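Local coordinates for protein putative esterase (Sulfolobus solfataricus P2, PDB 2RAU) that is probably a calcium-binding lipase or esterase of the alpha/beta-hydrolase fold, hydrolysing ester bonds, at residues M28-E31 with I37-L40; S62-Q65 with I69-N72; D100-Y105 with A119-S124; S124-D129 with P274-R279. One frame throughout, in Å; residues are numbered along the deposited sequence.

Interaction 1. Residues M28-E31 with I37-L40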
loop_
_atom_site.group_PDB
_atom_site.type_symbol
_atom_site.label_atom_id
_atom_site.label_comp_id
_atom_site.label_asym_id
_atom_site.label_seq_id
_atom_site.Cartn_x
_atom_site.Cartn_y
_atom_site.Cartn_z
HETATM N N MSE A 28 6.415 1.287 17.369
HETATM C CA MSE A 28 7.813 1.209 17.753
HETATM C C MSE A 28 8.540 2.500 17.384
HETATM O O MSE A 28 8.492 2.942 16.260
HETATM C CB MSE A 28 8.532 0.079 17.041
HETATM C CG MSE A 28 10.042 -0.023 17.351
HETATM SE SE MSE A 28 10.857 -1.543 16.438
HETATM C CE MSE A 28 10.344 -2.878 17.744
ATOM N N LYS A 29 9.225 3.092 18.356
ATOM C CA LYS A 29 10.095 4.191 18.084
ATOM C C LYS A 29 11.350 3.730 17.377
ATOM O O LYS A 29 11.990 2.744 17.760
ATOM C CB LYS A 29 10.478 4.860 19.372
ATOM C CG LYS A 29 11.287 6.147 19.180
ATOM C CD LYS A 29 10.385 7.272 18.538
ATOM C CE LYS A 29 11.085 8.641 18.256
ATOM N NZ LYS A 29 12.062 8.614 17.142
ATOM N N ARG A 30 11.714 4.483 16.338
ATOM C CA ARG A 30 12.900 4.239 15.535
ATOM C C ARG A 30 13.811 5.504 15.706
ATOM O O ARG A 30 13.592 6.333 16.612
ATOM C CB ARG A 30 12.502 4.038 14.069
ATOM C CG ARG A 30 11.437 2.950 13.822
ATOM C CD ARG A 30 11.910 1.555 14.155
ATOM N NE ARG A 30 12.656 0.969 13.068
ATOM C CZ ARG A 30 13.748 0.235 13.160
ATOM N NH1 ARG A 30 14.307 -0.050 14.298
ATOM N NH2 ARG A 30 14.295 -0.242 12.079
ATOM N N GLU A 31 14.845 5.633 14.885
ATOM C CA GLU A 31 15.793 6.718 15.046
ATOM C C GLU A 31 15.911 7.570 13.792
ATOM O O GLU A 31 15.707 7.065 12.710
ATOM C CB GLU A 31 17.178 6.115 15.411
ATOM C CG GLU A 31 17.222 5.437 16.790
ATOM C CD GLU A 31 16.741 6.353 17.962
ATOM O OE1 GLU A 31 17.034 7.589 17.947
ATOM O OE2 GLU A 31 16.061 5.816 18.895
ATOM N N ILE A 37 9.075 6.751 13.503
ATOM C CA ILE A 37 8.168 5.815 14.225
ATOM C C ILE A 37 7.580 4.939 13.168
ATOM O O ILE A 37 7.332 5.403 12.044
ATOM C CB ILE A 37 6.995 6.559 14.943
ATOM C CG1 ILE A 37 7.556 7.618 15.889
ATOM C CG2 ILE A 37 6.017 5.547 15.723
ATOM C CD1 ILE A 37 6.467 8.418 16.582
ATOM N N ILE A 38 7.336 3.674 13.514
ATOM C CA ILE A 38 6.574 2.731 12.648
ATOM C C ILE A 38 5.484 2.088 13.488
ATOM O O ILE A 38 5.526 2.146 14.726
ATOM C CB ILE A 38 7.423 1.666 11.911
ATOM C CG1 ILE A 38 8.176 0.782 12.925
ATOM C CG2 ILE A 38 8.388 2.344 10.979
ATOM C CD1 ILE A 38 8.969 -0.374 12.279
ATOM N N SER A 39 4.439 1.612 12.833
ATOM C CA SER A 39 3.428 0.877 13.536
ATOM C C SER A 39 2.957 -0.347 12.768
ATOM O O SER A 39 3.253 -0.531 11.600
ATOM C CB SER A 39 2.282 1.774 14.048
ATOM O OG SER A 39 1.972 2.819 13.147
ATOM N N LEU A 40 2.261 -1.224 13.477
ATOM C CA LEU A 40 1.865 -2.504 12.956
ATOM C C LEU A 40 0.424 -2.770 13.331
ATOM O O LEU A 40 0.057 -2.560 14.485
ATOM C CB LEU A 40 2.741 -3.583 13.591
ATOM C CG LEU A 40 2.477 -5.046 13.382
ATOM C CD1 LEU A 40 2.459 -5.199 11.888
ATOM C CD2 LEU A 40 3.636 -5.834 14.028
#

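Interaction 2. Residues S62-Q65 with I69-N72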
loop_
_atom_site.group_PDB
_atom_site.type_symbol
_atom_site.label_atom_id
_atom_site.label_comp_id
_atom_site.label_asym_id
_atom_site.label_seq_id
_atom_site.Cartn_x
_atom_site.Cartn_y
_atom_site.Cartn_z
ATOM N N SER A 62 -0.675 3.405 3.906
ATOM C CA SER A 62 -0.386 2.992 5.257
ATOM C C SER A 62 -1.214 1.759 5.637
ATOM O O SER A 62 -2.244 1.469 4.989
ATOM C CB SER A 62 -0.715 4.130 6.212
ATOM O OG SER A 62 -2.103 4.395 6.287
ATOM N N GLY A 63 -0.797 1.076 6.705
ATOM C CA GLY A 63 -1.552 -0.032 7.235
ATOM C C GLY A 63 -2.913 0.441 7.709
ATOM O O GLY A 63 -3.893 -0.262 7.527
ATOM N N GLU A 64 -2.961 1.625 8.330
ATOM C CA GLU A 64 -4.220 2.222 8.714
ATOM C C GLU A 64 -5.183 2.348 7.510
ATOM O O GLU A 64 -6.347 1.940 7.589
ATOM C CB GLU A 64 -3.992 3.613 9.354
ATOM C CG GLU A 64 -5.304 4.182 9.878
ATOM C CD GLU A 64 -5.244 5.578 10.479
ATOM O OE1 GLU A 64 -4.123 6.088 10.586
ATOM O OE2 GLU A 64 -6.334 6.121 10.845
ATOM N N GLN A 65 -4.706 2.894 6.404
ATOM C CA GLN A 65 -5.507 3.002 5.210
ATOM C C GLN A 65 -6.039 1.652 4.780
ATOM O O GLN A 65 -7.208 1.549 4.395
ATOM C CB GLN A 65 -4.737 3.637 4.067
ATOM C CG GLN A 65 -5.631 4.024 2.902
ATOM C CD GLN A 65 -4.883 4.653 1.784
ATOM O OE1 GLN A 65 -3.789 4.218 1.398
ATOM N NE2 GLN A 65 -5.475 5.709 1.233
ATOM N N ILE A 69 -9.314 2.752 6.011
ATOM C CA ILE A 69 -9.476 3.810 5.023
ATOM C C ILE A 69 -9.541 5.157 5.744
ATOM O O ILE A 69 -10.415 5.996 5.498
ATOM C CB ILE A 69 -10.690 3.571 4.073
ATOM C CG1 ILE A 69 -10.882 2.036 3.823
ATOM C CG2 ILE A 69 -10.472 4.262 2.706
ATOM C CD1 ILE A 69 -12.059 1.669 2.932
ATOM N N SER A 70 -8.578 5.317 6.652
ATOM C CA SER A 70 -8.463 6.474 7.497
ATOM C C SER A 70 -7.009 6.932 7.640
ATOM O O SER A 70 -6.065 6.191 7.275
ATOM C CB SER A 70 -9.114 6.135 8.840
ATOM O OG SER A 70 -8.456 5.113 9.592
ATOM N N TRP A 71 -6.843 8.183 8.091
ATOM C CA TRP A 71 -5.527 8.791 8.387
ATOM C C TRP A 71 -5.572 9.443 9.743
ATOM O O TRP A 71 -6.332 10.385 9.963
ATOM C CB TRP A 71 -5.220 9.853 7.344
ATOM C CG TRP A 71 -3.881 10.497 7.452
ATOM C CD1 TRP A 71 -2.686 10.006 7.018
ATOM C CD2 TRP A 71 -3.608 11.777 8.023
ATOM N NE1 TRP A 71 -1.697 10.915 7.264
ATOM C CE2 TRP A 71 -2.224 11.991 7.925
ATOM C CE3 TRP A 71 -4.397 12.727 8.671
ATOM C CZ2 TRP A 71 -1.618 13.155 8.396
ATOM C CZ3 TRP A 71 -3.810 13.875 9.122
ATOM C CH2 TRP A 71 -2.437 14.096 8.969
ATOM N N ASN A 72 -4.824 8.896 10.693
ATOM C CA ASN A 72 -4.824 9.452 12.026
ATOM C C ASN A 72 -6.178 9.518 12.631
ATOM O O ASN A 72 -6.513 10.440 13.392
ATOM C CB ASN A 72 -4.121 10.829 12.030
ATOM C CG ASN A 72 -2.613 10.696 11.909
ATOM O OD1 ASN A 72 -1.979 9.899 12.622
ATOM N ND2 ASN A 72 -2.020 11.512 11.075
HETATM O O HOH W 1 -3.626 6.617 6.105
#

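Interaction 3. Residues D100-Y105 with A119-S124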
loop_
_atom_site.group_PDB
_atom_site.type_symbol
_atom_site.label_atom_id
_atom_site.label_comp_id
_atom_site.label_asym_id
_atom_site.label_seq_id
_atom_site.Cartn_x
_atom_site.Cartn_y
_atom_site.Cartn_z
ATOM N N ASP A 100 2.459 0.610 9.081
ATOM C CA ASP A 100 2.500 2.033 8.906
ATOM C C ASP A 100 3.984 2.418 8.816
ATOM O O ASP A 100 4.756 2.236 9.759
ATOM C CB ASP A 100 1.866 2.789 10.033
ATOM C CG ASP A 100 0.402 2.478 10.205
ATOM O OD1 ASP A 100 -0.301 2.347 9.190
ATOM O OD2 ASP A 100 -0.084 2.444 11.349
ATOM N N TYR A 101 4.388 2.870 7.640
ATOM C CA TYR A 101 5.742 3.315 7.422
ATOM C C TYR A 101 5.950 4.625 8.163
ATOM O O TYR A 101 4.987 5.244 8.601
ATOM C CB TYR A 101 5.972 3.615 5.964
ATOM C CG TYR A 101 5.764 2.466 5.021
ATOM C CD1 TYR A 101 6.446 1.253 5.196
ATOM C CD2 TYR A 101 4.931 2.601 3.924
ATOM C CE1 TYR A 101 6.281 0.202 4.294
ATOM C CE2 TYR A 101 4.770 1.574 3.015
ATOM C CZ TYR A 101 5.448 0.376 3.187
ATOM O OH TYR A 101 5.257 -0.617 2.245
ATOM N N ARG A 102 7.194 5.088 8.208
ATOM C CA ARG A 102 7.530 6.344 8.894
ATOM C C ARG A 102 6.772 7.555 8.338
ATOM O O ARG A 102 6.543 8.558 9.053
ATOM C CB ARG A 102 9.046 6.574 8.871
ATOM C CG ARG A 102 9.838 5.438 9.522
ATOM C CD ARG A 102 11.291 5.732 9.545
ATOM N NE ARG A 102 12.048 4.538 9.886
ATOM C CZ ARG A 102 13.222 4.522 10.512
ATOM N NH1 ARG A 102 13.822 5.621 10.917
ATOM N NH2 ARG A 102 13.783 3.366 10.764
ATOM N N THR A 103 6.423 7.469 7.063
ATOM C CA THR A 103 5.613 8.481 6.348
ATOM C C THR A 103 4.277 8.731 7.042
ATOM O O THR A 103 3.714 9.813 6.952
ATOM C CB THR A 103 5.389 8.053 4.879
ATOM O OG1 THR A 103 4.958 6.678 4.877
ATOM C CG2 THR A 103 6.643 8.302 4.059
ATOM N N HIS A 104 3.804 7.739 7.808
ATOM C CA HIS A 104 2.574 7.863 8.511
ATOM C C HIS A 104 2.638 8.730 9.773
ATOM O O HIS A 104 1.610 8.939 10.407
ATOM C CB HIS A 104 1.998 6.512 8.859
ATOM C CG HIS A 104 0.530 6.518 9.095
ATOM N ND1 HIS A 104 -0.377 7.120 8.228
ATOM C CD2 HIS A 104 -0.213 5.948 10.079
ATOM C CE1 HIS A 104 -1.601 6.933 8.698
ATOM N NE2 HIS A 104 -1.528 6.221 9.815
ATOM N N TYR A 105 3.817 9.268 10.069
ATOM C CA TYR A 105 4.041 10.106 11.251
ATOM C C TYR A 105 4.522 11.509 10.877
ATOM O O TYR A 105 4.740 12.349 11.768
ATOM C CB TYR A 105 5.018 9.405 12.211
ATOM C CG TYR A 105 4.333 8.197 12.788
ATOM C CD1 TYR A 105 3.497 8.344 13.852
ATOM C CD2 TYR A 105 4.457 6.939 12.194
ATOM C CE1 TYR A 105 2.788 7.298 14.314
ATOM C CE2 TYR A 105 3.742 5.896 12.638
ATOM C CZ TYR A 105 2.922 6.079 13.726
ATOM O OH TYR A 105 2.191 5.060 14.273
ATOM N N ALA A 119 15.803 12.545 4.544
ATOM C CA ALA A 119 16.899 12.405 3.549
ATOM C C ALA A 119 17.438 10.954 3.479
ATOM O O ALA A 119 17.792 10.468 2.415
ATOM C CB ALA A 119 18.015 13.394 3.864
ATOM N N ASN A 120 17.476 10.238 4.592
ATOM C CA ASN A 120 17.954 8.843 4.591
ATOM C C ASN A 120 16.817 7.844 4.815
ATOM O O ASN A 120 17.001 6.796 5.437
ATOM C CB ASN A 120 19.065 8.657 5.637
ATOM C CG ASN A 120 20.230 9.532 5.364
ATOM O OD1 ASN A 120 20.959 9.292 4.417
ATOM N ND2 ASN A 120 20.418 10.569 6.176
ATOM N N TRP A 121 15.630 8.190 4.335
ATOM C CA TRP A 121 14.519 7.227 4.267
ATOM C C TRP A 121 14.565 6.478 2.943
ATOM O O TRP A 121 13.724 6.686 2.073
ATOM C CB TRP A 121 13.203 7.971 4.437
ATOM C CG TRP A 121 12.905 8.367 5.858
ATOM C CD1 TRP A 121 13.762 8.359 6.922
ATOM C CD2 TRP A 121 11.671 8.897 6.335
ATOM N NE1 TRP A 121 13.109 8.813 8.044
ATOM C CE2 TRP A 121 11.827 9.156 7.702
ATOM C CE3 TRP A 121 10.436 9.142 5.738
ATOM C CZ2 TRP A 121 10.795 9.634 8.489
ATOM C CZ3 TRP A 121 9.405 9.646 6.517
ATOM C CH2 TRP A 121 9.592 9.880 7.873
ATOM N N GLY A 122 15.573 5.619 2.827
ATOM C CA GLY A 122 15.834 4.790 1.668
ATOM C C GLY A 122 15.517 3.339 1.936
ATOM O O GLY A 122 14.841 3.006 2.894
ATOM N N TRP A 123 16.057 2.470 1.099
ATOM C CA TRP A 123 15.780 1.046 1.152
ATOM C C TRP A 123 16.278 0.356 2.409
ATOM O O TRP A 123 15.607 -0.511 2.956
ATOM C CB TRP A 123 16.340 0.351 -0.116
ATOM C CG TRP A 123 15.427 0.517 -1.227
ATOM C CD1 TRP A 123 15.599 1.284 -2.359
ATOM C CD2 TRP A 123 14.104 0.001 -1.295
ATOM N NE1 TRP A 123 14.483 1.216 -3.141
ATOM C CE2 TRP A 123 13.543 0.441 -2.499
ATOM C CE3 TRP A 123 13.354 -0.835 -0.467
ATOM C CZ2 TRP A 123 12.259 0.065 -2.902
ATOM C CZ3 TRP A 123 12.070 -1.167 -0.845
ATOM C CH2 TRP A 123 11.544 -0.750 -2.059
ATOM N N SER A 124 17.467 0.683 2.886
ATOM C CA SER A 124 17.916 0.025 4.122
ATOM C C SER A 124 17.003 0.406 5.305
ATOM O O SER A 124 16.684 -0.435 6.154
ATOM C CB SER A 124 19.417 0.253 4.400
ATOM O OG SER A 124 19.675 1.600 4.625
#

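Interaction 4. Residues S124-D129 with P274-R279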
loop_
_atom_site.group_PDB
_atom_site.type_symbol
_atom_site.label_atom_id
_atom_site.label_comp_id
_atom_site.label_asym_id
_atom_site.label_seq_id
_atom_site.Cartn_x
_atom_site.Cartn_y
_atom_site.Cartn_z
ATOM N N SER A 124 17.467 0.683 2.886
ATOM C CA SER A 124 17.916 0.025 4.122
ATOM C C SER A 124 17.003 0.406 5.305
ATOM O O SER A 124 16.684 -0.435 6.154
ATOM C CB SER A 124 19.417 0.253 4.400
ATOM O OG SER A 124 19.675 1.600 4.625
ATOM N N THR A 125 16.527 1.640 5.338
ATOM C CA THR A 125 15.582 2.045 6.372
ATOM C C THR A 125 14.268 1.276 6.274
ATOM O O THR A 125 13.809 0.702 7.251
ATOM C CB THR A 125 15.346 3.584 6.345
ATOM O OG1 THR A 125 16.588 4.236 6.628
ATOM C CG2 THR A 125 14.261 4.020 7.354
ATOM N N TRP A 126 13.660 1.283 5.098
ATOM C CA TRP A 126 12.381 0.615 4.863
ATOM C C TRP A 126 12.497 -0.884 5.123
ATOM O O TRP A 126 11.630 -1.445 5.760
ATOM C CB TRP A 126 11.878 0.895 3.417
ATOM C CG TRP A 126 10.693 1.819 3.336
ATOM C CD1 TRP A 126 9.479 1.557 2.731
ATOM C CD2 TRP A 126 10.568 3.134 3.909
ATOM N NE1 TRP A 126 8.635 2.636 2.886
ATOM C CE2 TRP A 126 9.277 3.618 3.578
ATOM C CE3 TRP A 126 11.428 3.961 4.645
ATOM C CZ2 TRP A 126 8.822 4.852 3.987
ATOM C CZ3 TRP A 126 10.966 5.191 5.053
ATOM C CH2 TRP A 126 9.702 5.628 4.711
ATOM N N ILE A 127 13.555 -1.499 4.589
ATOM C CA ILE A 127 13.810 -2.928 4.804
ATOM C C ILE A 127 13.991 -3.236 6.303
ATOM O O ILE A 127 13.376 -4.192 6.800
ATOM C CB ILE A 127 14.919 -3.476 3.908
ATOM C CG1 ILE A 127 14.411 -3.475 2.443
ATOM C CG2 ILE A 127 15.315 -4.920 4.356
ATOM C CD1 ILE A 127 15.467 -3.779 1.440
ATOM N N SER A 128 14.686 -2.368 7.043
ATOM C CA SER A 128 14.882 -2.588 8.472
ATOM C C SER A 128 13.541 -2.530 9.219
ATOM O O SER A 128 13.312 -3.284 10.170
ATOM C CB SER A 128 15.899 -1.611 9.073
ATOM O OG SER A 128 15.372 -0.285 9.218
ATOM N N ASP A 129 12.642 -1.660 8.778
ATOM C CA ASP A 129 11.355 -1.499 9.404
ATOM C C ASP A 129 10.474 -2.713 9.110
ATOM O O ASP A 129 9.784 -3.212 9.994
ATOM C CB ASP A 129 10.665 -0.236 8.888
ATOM C CG ASP A 129 11.354 1.056 9.339
ATOM O OD1 ASP A 129 12.158 0.997 10.250
ATOM O OD2 ASP A 129 11.063 2.152 8.787
ATOM N N PRO A 274 0.535 12.532 3.455
ATOM C CA PRO A 274 0.839 13.679 2.600
ATOM C C PRO A 274 2.096 13.594 1.742
ATOM O O PRO A 274 2.194 14.258 0.723
ATOM C CB PRO A 274 1.007 14.822 3.621
ATOM C CG PRO A 274 1.334 14.121 4.925
ATOM C CD PRO A 274 0.618 12.846 4.887
ATOM N N TYR A 275 3.088 12.853 2.219
ATOM C CA TYR A 275 4.430 12.872 1.647
ATOM C C TYR A 275 5.105 11.524 1.601
ATOM O O TYR A 275 4.873 10.655 2.445
ATOM C CB TYR A 275 5.328 13.794 2.454
ATOM C CG TYR A 275 4.853 15.227 2.628
ATOM C CD1 TYR A 275 4.723 16.064 1.518
ATOM C CD2 TYR A 275 4.635 15.770 3.888
ATOM C CE1 TYR A 275 4.318 17.397 1.662
ATOM C CE2 TYR A 275 4.280 17.096 4.042
ATOM C CZ TYR A 275 4.132 17.898 2.915
ATOM O OH TYR A 275 3.785 19.217 3.014
ATOM N N TRP A 276 6.004 11.398 0.632
ATOM C CA TRP A 276 6.770 10.184 0.397
ATOM C C TRP A 276 8.219 10.595 0.133
ATOM O O TRP A 276 8.441 11.519 -0.578
ATOM C CB TRP A 276 6.237 9.453 -0.818
ATOM C CG TRP A 276 6.770 8.094 -1.021
ATOM C CD1 TRP A 276 7.706 7.696 -1.948
ATOM C CD2 TRP A 276 6.407 6.911 -0.292
ATOM N NE1 TRP A 276 7.939 6.332 -1.828
ATOM C CE2 TRP A 276 7.153 5.834 -0.821
ATOM C CE3 TRP A 276 5.517 6.650 0.744
ATOM C CZ2 TRP A 276 7.017 4.523 -0.348
ATOM C CZ3 TRP A 276 5.380 5.355 1.191
ATOM C CH2 TRP A 276 6.118 4.305 0.646
ATOM N N PRO A 277 9.205 9.903 0.739
ATOM C CA PRO A 277 10.576 10.311 0.539
ATOM C C PRO A 277 11.093 10.067 -0.864
ATOM O O PRO A 277 10.877 8.997 -1.470
ATOM C CB PRO A 277 11.340 9.468 1.561
ATOM C CG PRO A 277 10.519 8.204 1.651
ATOM C CD PRO A 277 9.098 8.718 1.615
ATOM N N TYR A 278 11.752 11.081 -1.402
ATOM C CA TYR A 278 12.494 10.930 -2.664
ATOM C C TYR A 278 13.591 9.865 -2.619
ATOM O O TYR A 278 13.929 9.282 -3.647
ATOM C CB TYR A 278 13.141 12.280 -3.116
ATOM C CG TYR A 278 12.304 13.019 -4.154
ATOM C CD1 TYR A 278 12.201 12.540 -5.457
ATOM C CD2 TYR A 278 11.644 14.202 -3.846
ATOM C CE1 TYR A 278 11.447 13.208 -6.420
ATOM C CE2 TYR A 278 10.878 14.851 -4.790
ATOM C CZ TYR A 278 10.792 14.347 -6.084
ATOM O OH TYR A 278 10.019 14.977 -7.044
ATOM N N ARG A 279 14.164 9.641 -1.445
ATOM C CA ARG A 279 15.346 8.812 -1.327
ATOM C C ARG A 279 15.113 7.394 -1.929
ATOM O O ARG A 279 15.969 6.844 -2.643
ATOM C CB ARG A 279 15.822 8.812 0.151
ATOM C CG ARG A 279 17.054 7.975 0.484
ATOM C CD ARG A 279 18.178 8.479 -0.321
ATOM N NE ARG A 279 19.486 7.967 0.071
ATOM C CZ ARG A 279 20.420 8.684 0.698
ATOM N NH1 ARG A 279 20.217 9.942 1.085
ATOM N NH2 ARG A 279 21.585 8.128 0.947
#

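Interaction 1. Residues M28-E31 with I37-L40
Antiparallel strand pairing joins Met28 to Ile38 and Lys29 to Ile37 near the turn of the beta hairpin formed by strands 21-29 and 37-45, in the antiparallel part of the large mixed sheet. Met28 (selenomethionine) and Ile38 form a hydrogen-bonded pair: Met28 N gives to Ile38 O at 2.9 Å, and Ile38 N returns a bond to Met28 O at 3.1 Å, both nearly straight. Met28 O also receives a CA-H...O contact from Ile37 CA at 3.5 Å. On the face of Met28 and Ile38 the two side chains meet only near their roots, CB of Met28 lying 4.2 Å from CG1 of Ile38, because the selenium end leads away. The ethyl branch of Ile38 runs instead against the arginine shaft, its CD1 4.0 Å from Arg30 CD. Bends at chi2 and chi3 (-66° and -83°) fold the Arg30 chain over this branch before NE reaches a salt bridge with Asp129 of helix 123-141. The other face carries the non-hydrogen-bonded pair, where CD of Lys29 rests 3.9 Å from CG1 of Ile37. Lys29 NZ curls back to Arg30 O at 2.8 Å and also donates to Ser33 O and Asp36 O in the turn. Both long cationic side chains thus lend their methylenes to isoleucines, while their charged ends tie the hairpin end to the turn and to the neighbouring helix.

Interaction 2. Residues S62-Q65 with I69-N72
Glu64 lays its side chain alongside the backbone of Ser70, with CG 3.4 Å from Ser70 O, and its carboxylate reaches on to Asn72. CG stands anti to the backbone N (chi1 -175°) and the chain stays extended beyond it, which carries the acid group from helix 63-68 out to the residues that follow that helix. OE1 accepts from Asn72 N at 2.9 Å on its syn side, while OE2 accepts a hydrogen bond from Ser70 OG at 2.7 Å on its anti side; both donors stand a little over 20° out of the carboxylate plane. Ser70 OG is also hydrogen-bonded to Thr68 OG1. Outside the two segments, OE1 is also hydrogen-bonded to His104 NE2 and OE2 accepts from Gly73 N, so each oxygen has at least two partners and the group is fixed in rotation. At the helix start, Ser62 is the N-cap: its OG accepts from Gln65 N at 3.0 Å along a fairly straight bond. The same OG donates to a water 2.7 Å away, and this water donates to Ser70 O, bridging the cap to strand 70-71. At the far end the helix closes with Ile69 N giving to Gln65 O at 2.9 Å, from well above the carbonyl plane, plus a weak bond to Glu64 O. Ile69 then takes positive phi (52°), turning the chain back beside the helix. These are the features of a short helix with a serine N-cap and a residue of left-handed conformation just after its C-terminal end, leading into the two-stranded antiparallel sheet of 70-71 and 74-75.

Interaction 3. Residues D100-Y105 with A119-S124
CG of Trp121 lies anti to its carbonyl carbon (chi1 -77°), which carries the indole across to Arg102, whose own CG is likewise turned anti to the carbonyl carbon and whose chain then runs extended to NE. The Arg102 shaft therefore passes obliquely over the indole. Its CB lies over one face of the six-membered ring, 3.7 Å from the centroid and 20° off the normal, a CH-pi contact; CH2 and CZ2 are the ring atoms nearest to it. Further along the shaft, CD of Arg102 comes 3.9 Å from NE1 of Trp121, at the five-membered ring. The guanidinium does not stack: its plane stands 68° from that of the indole. Thr103 meets the outer end of the ring system, with its methyl CG2 3.9 Å from CZ3 and its backbone N 3.7 Å from the same carbon.

No hydrogen bond crosses the contact, yet the polar ends are tied together through a common acceptor. Asp36 OD1 accepts from Trp121 NE1 and forms a salt bridge with Arg102 NH1, while Arg102 NE forms another with Asp129. The carboxylates would offset the buried positive charge and hold the arginine in line along the indole. Pro277 of strand 275-277 also packs on Trp121. Trp121 is the centre of an inverse gamma turn, and Gly122 beyond it is the N-cap of helix 123-141. The contact thus belongs to a strand-to-helix connection of the alpha/beta-hydrolase fold, clasping the 3-10 turn after strand 94-100 to the approach to helix 123-141.

Interaction 4. Residues S124-D129 with P274-R279
Regular helix on one side, with Ser128 N bonded to Ser124 O at 2.9 Å, faces on the other a short extended run, 275-277, followed by helix. Trp126 is the residue of the helix that bridges the gap. Its NE1 comes 3.8 Å from CH2 of Trp276, and its CZ2 lies 4.3 Å from the same carbon. The two indoles meet obliquely, the five-membered ring of Trp126 and the six-membered ring of Trp276 having centroids 5.6 Å apart and planes at 75°, so they neither lie flat on each other nor form a regular T. The far corner of the Trp126 indole, CH2, touches CG of Pro277 at 4.1 Å, the proline and tryptophan approaching from opposite directions. Pro277 also braces its own neighbour, since its CD sits 3.5 Å above one face of the Trp276 ring, toward the rim.

This buried apolar contact joins helix 123-141 of the alpha/beta-hydrolase core to strand 275-277, which pairs with strand 207-209 in a separate small antiparallel sheet. Phe153, at the start of helix 153-169, meets both tryptophans, edge-to-face against Trp276, and Tyr101 packs against Trp126. Trp276 also lies near the residues of a probable nucleophile elbow without touching them.

Trp276 CG stands anti to its backbone N (chi1 -170°), which brings the six-membered end of its indole to Trp126.

Along the chain the first three interactions follow one another, and interaction 4 then joins helix 123-141 to strand 275-277, its segments 145 residues apart. Interactions 3 and 4 have centres about 3 Å apart and share Ser124 and that helix. Interaction 1 lies on their side of the chain's centre, about 10 Å and 12 Å from them between centres. Interaction 2 is more remote, its centre 15 to 17 Å from the others. Salt bridges of Asp129 to Arg30 and Arg102, and hydrogen bonds of Glu64 to His104 and Asp100, tie hairpin 21-29/37-45, the loop after strand 94-100, helix 123-141 and the small sheet of 70-71 into one region of the alpha/beta-hydrolase fold, away from the calcium site.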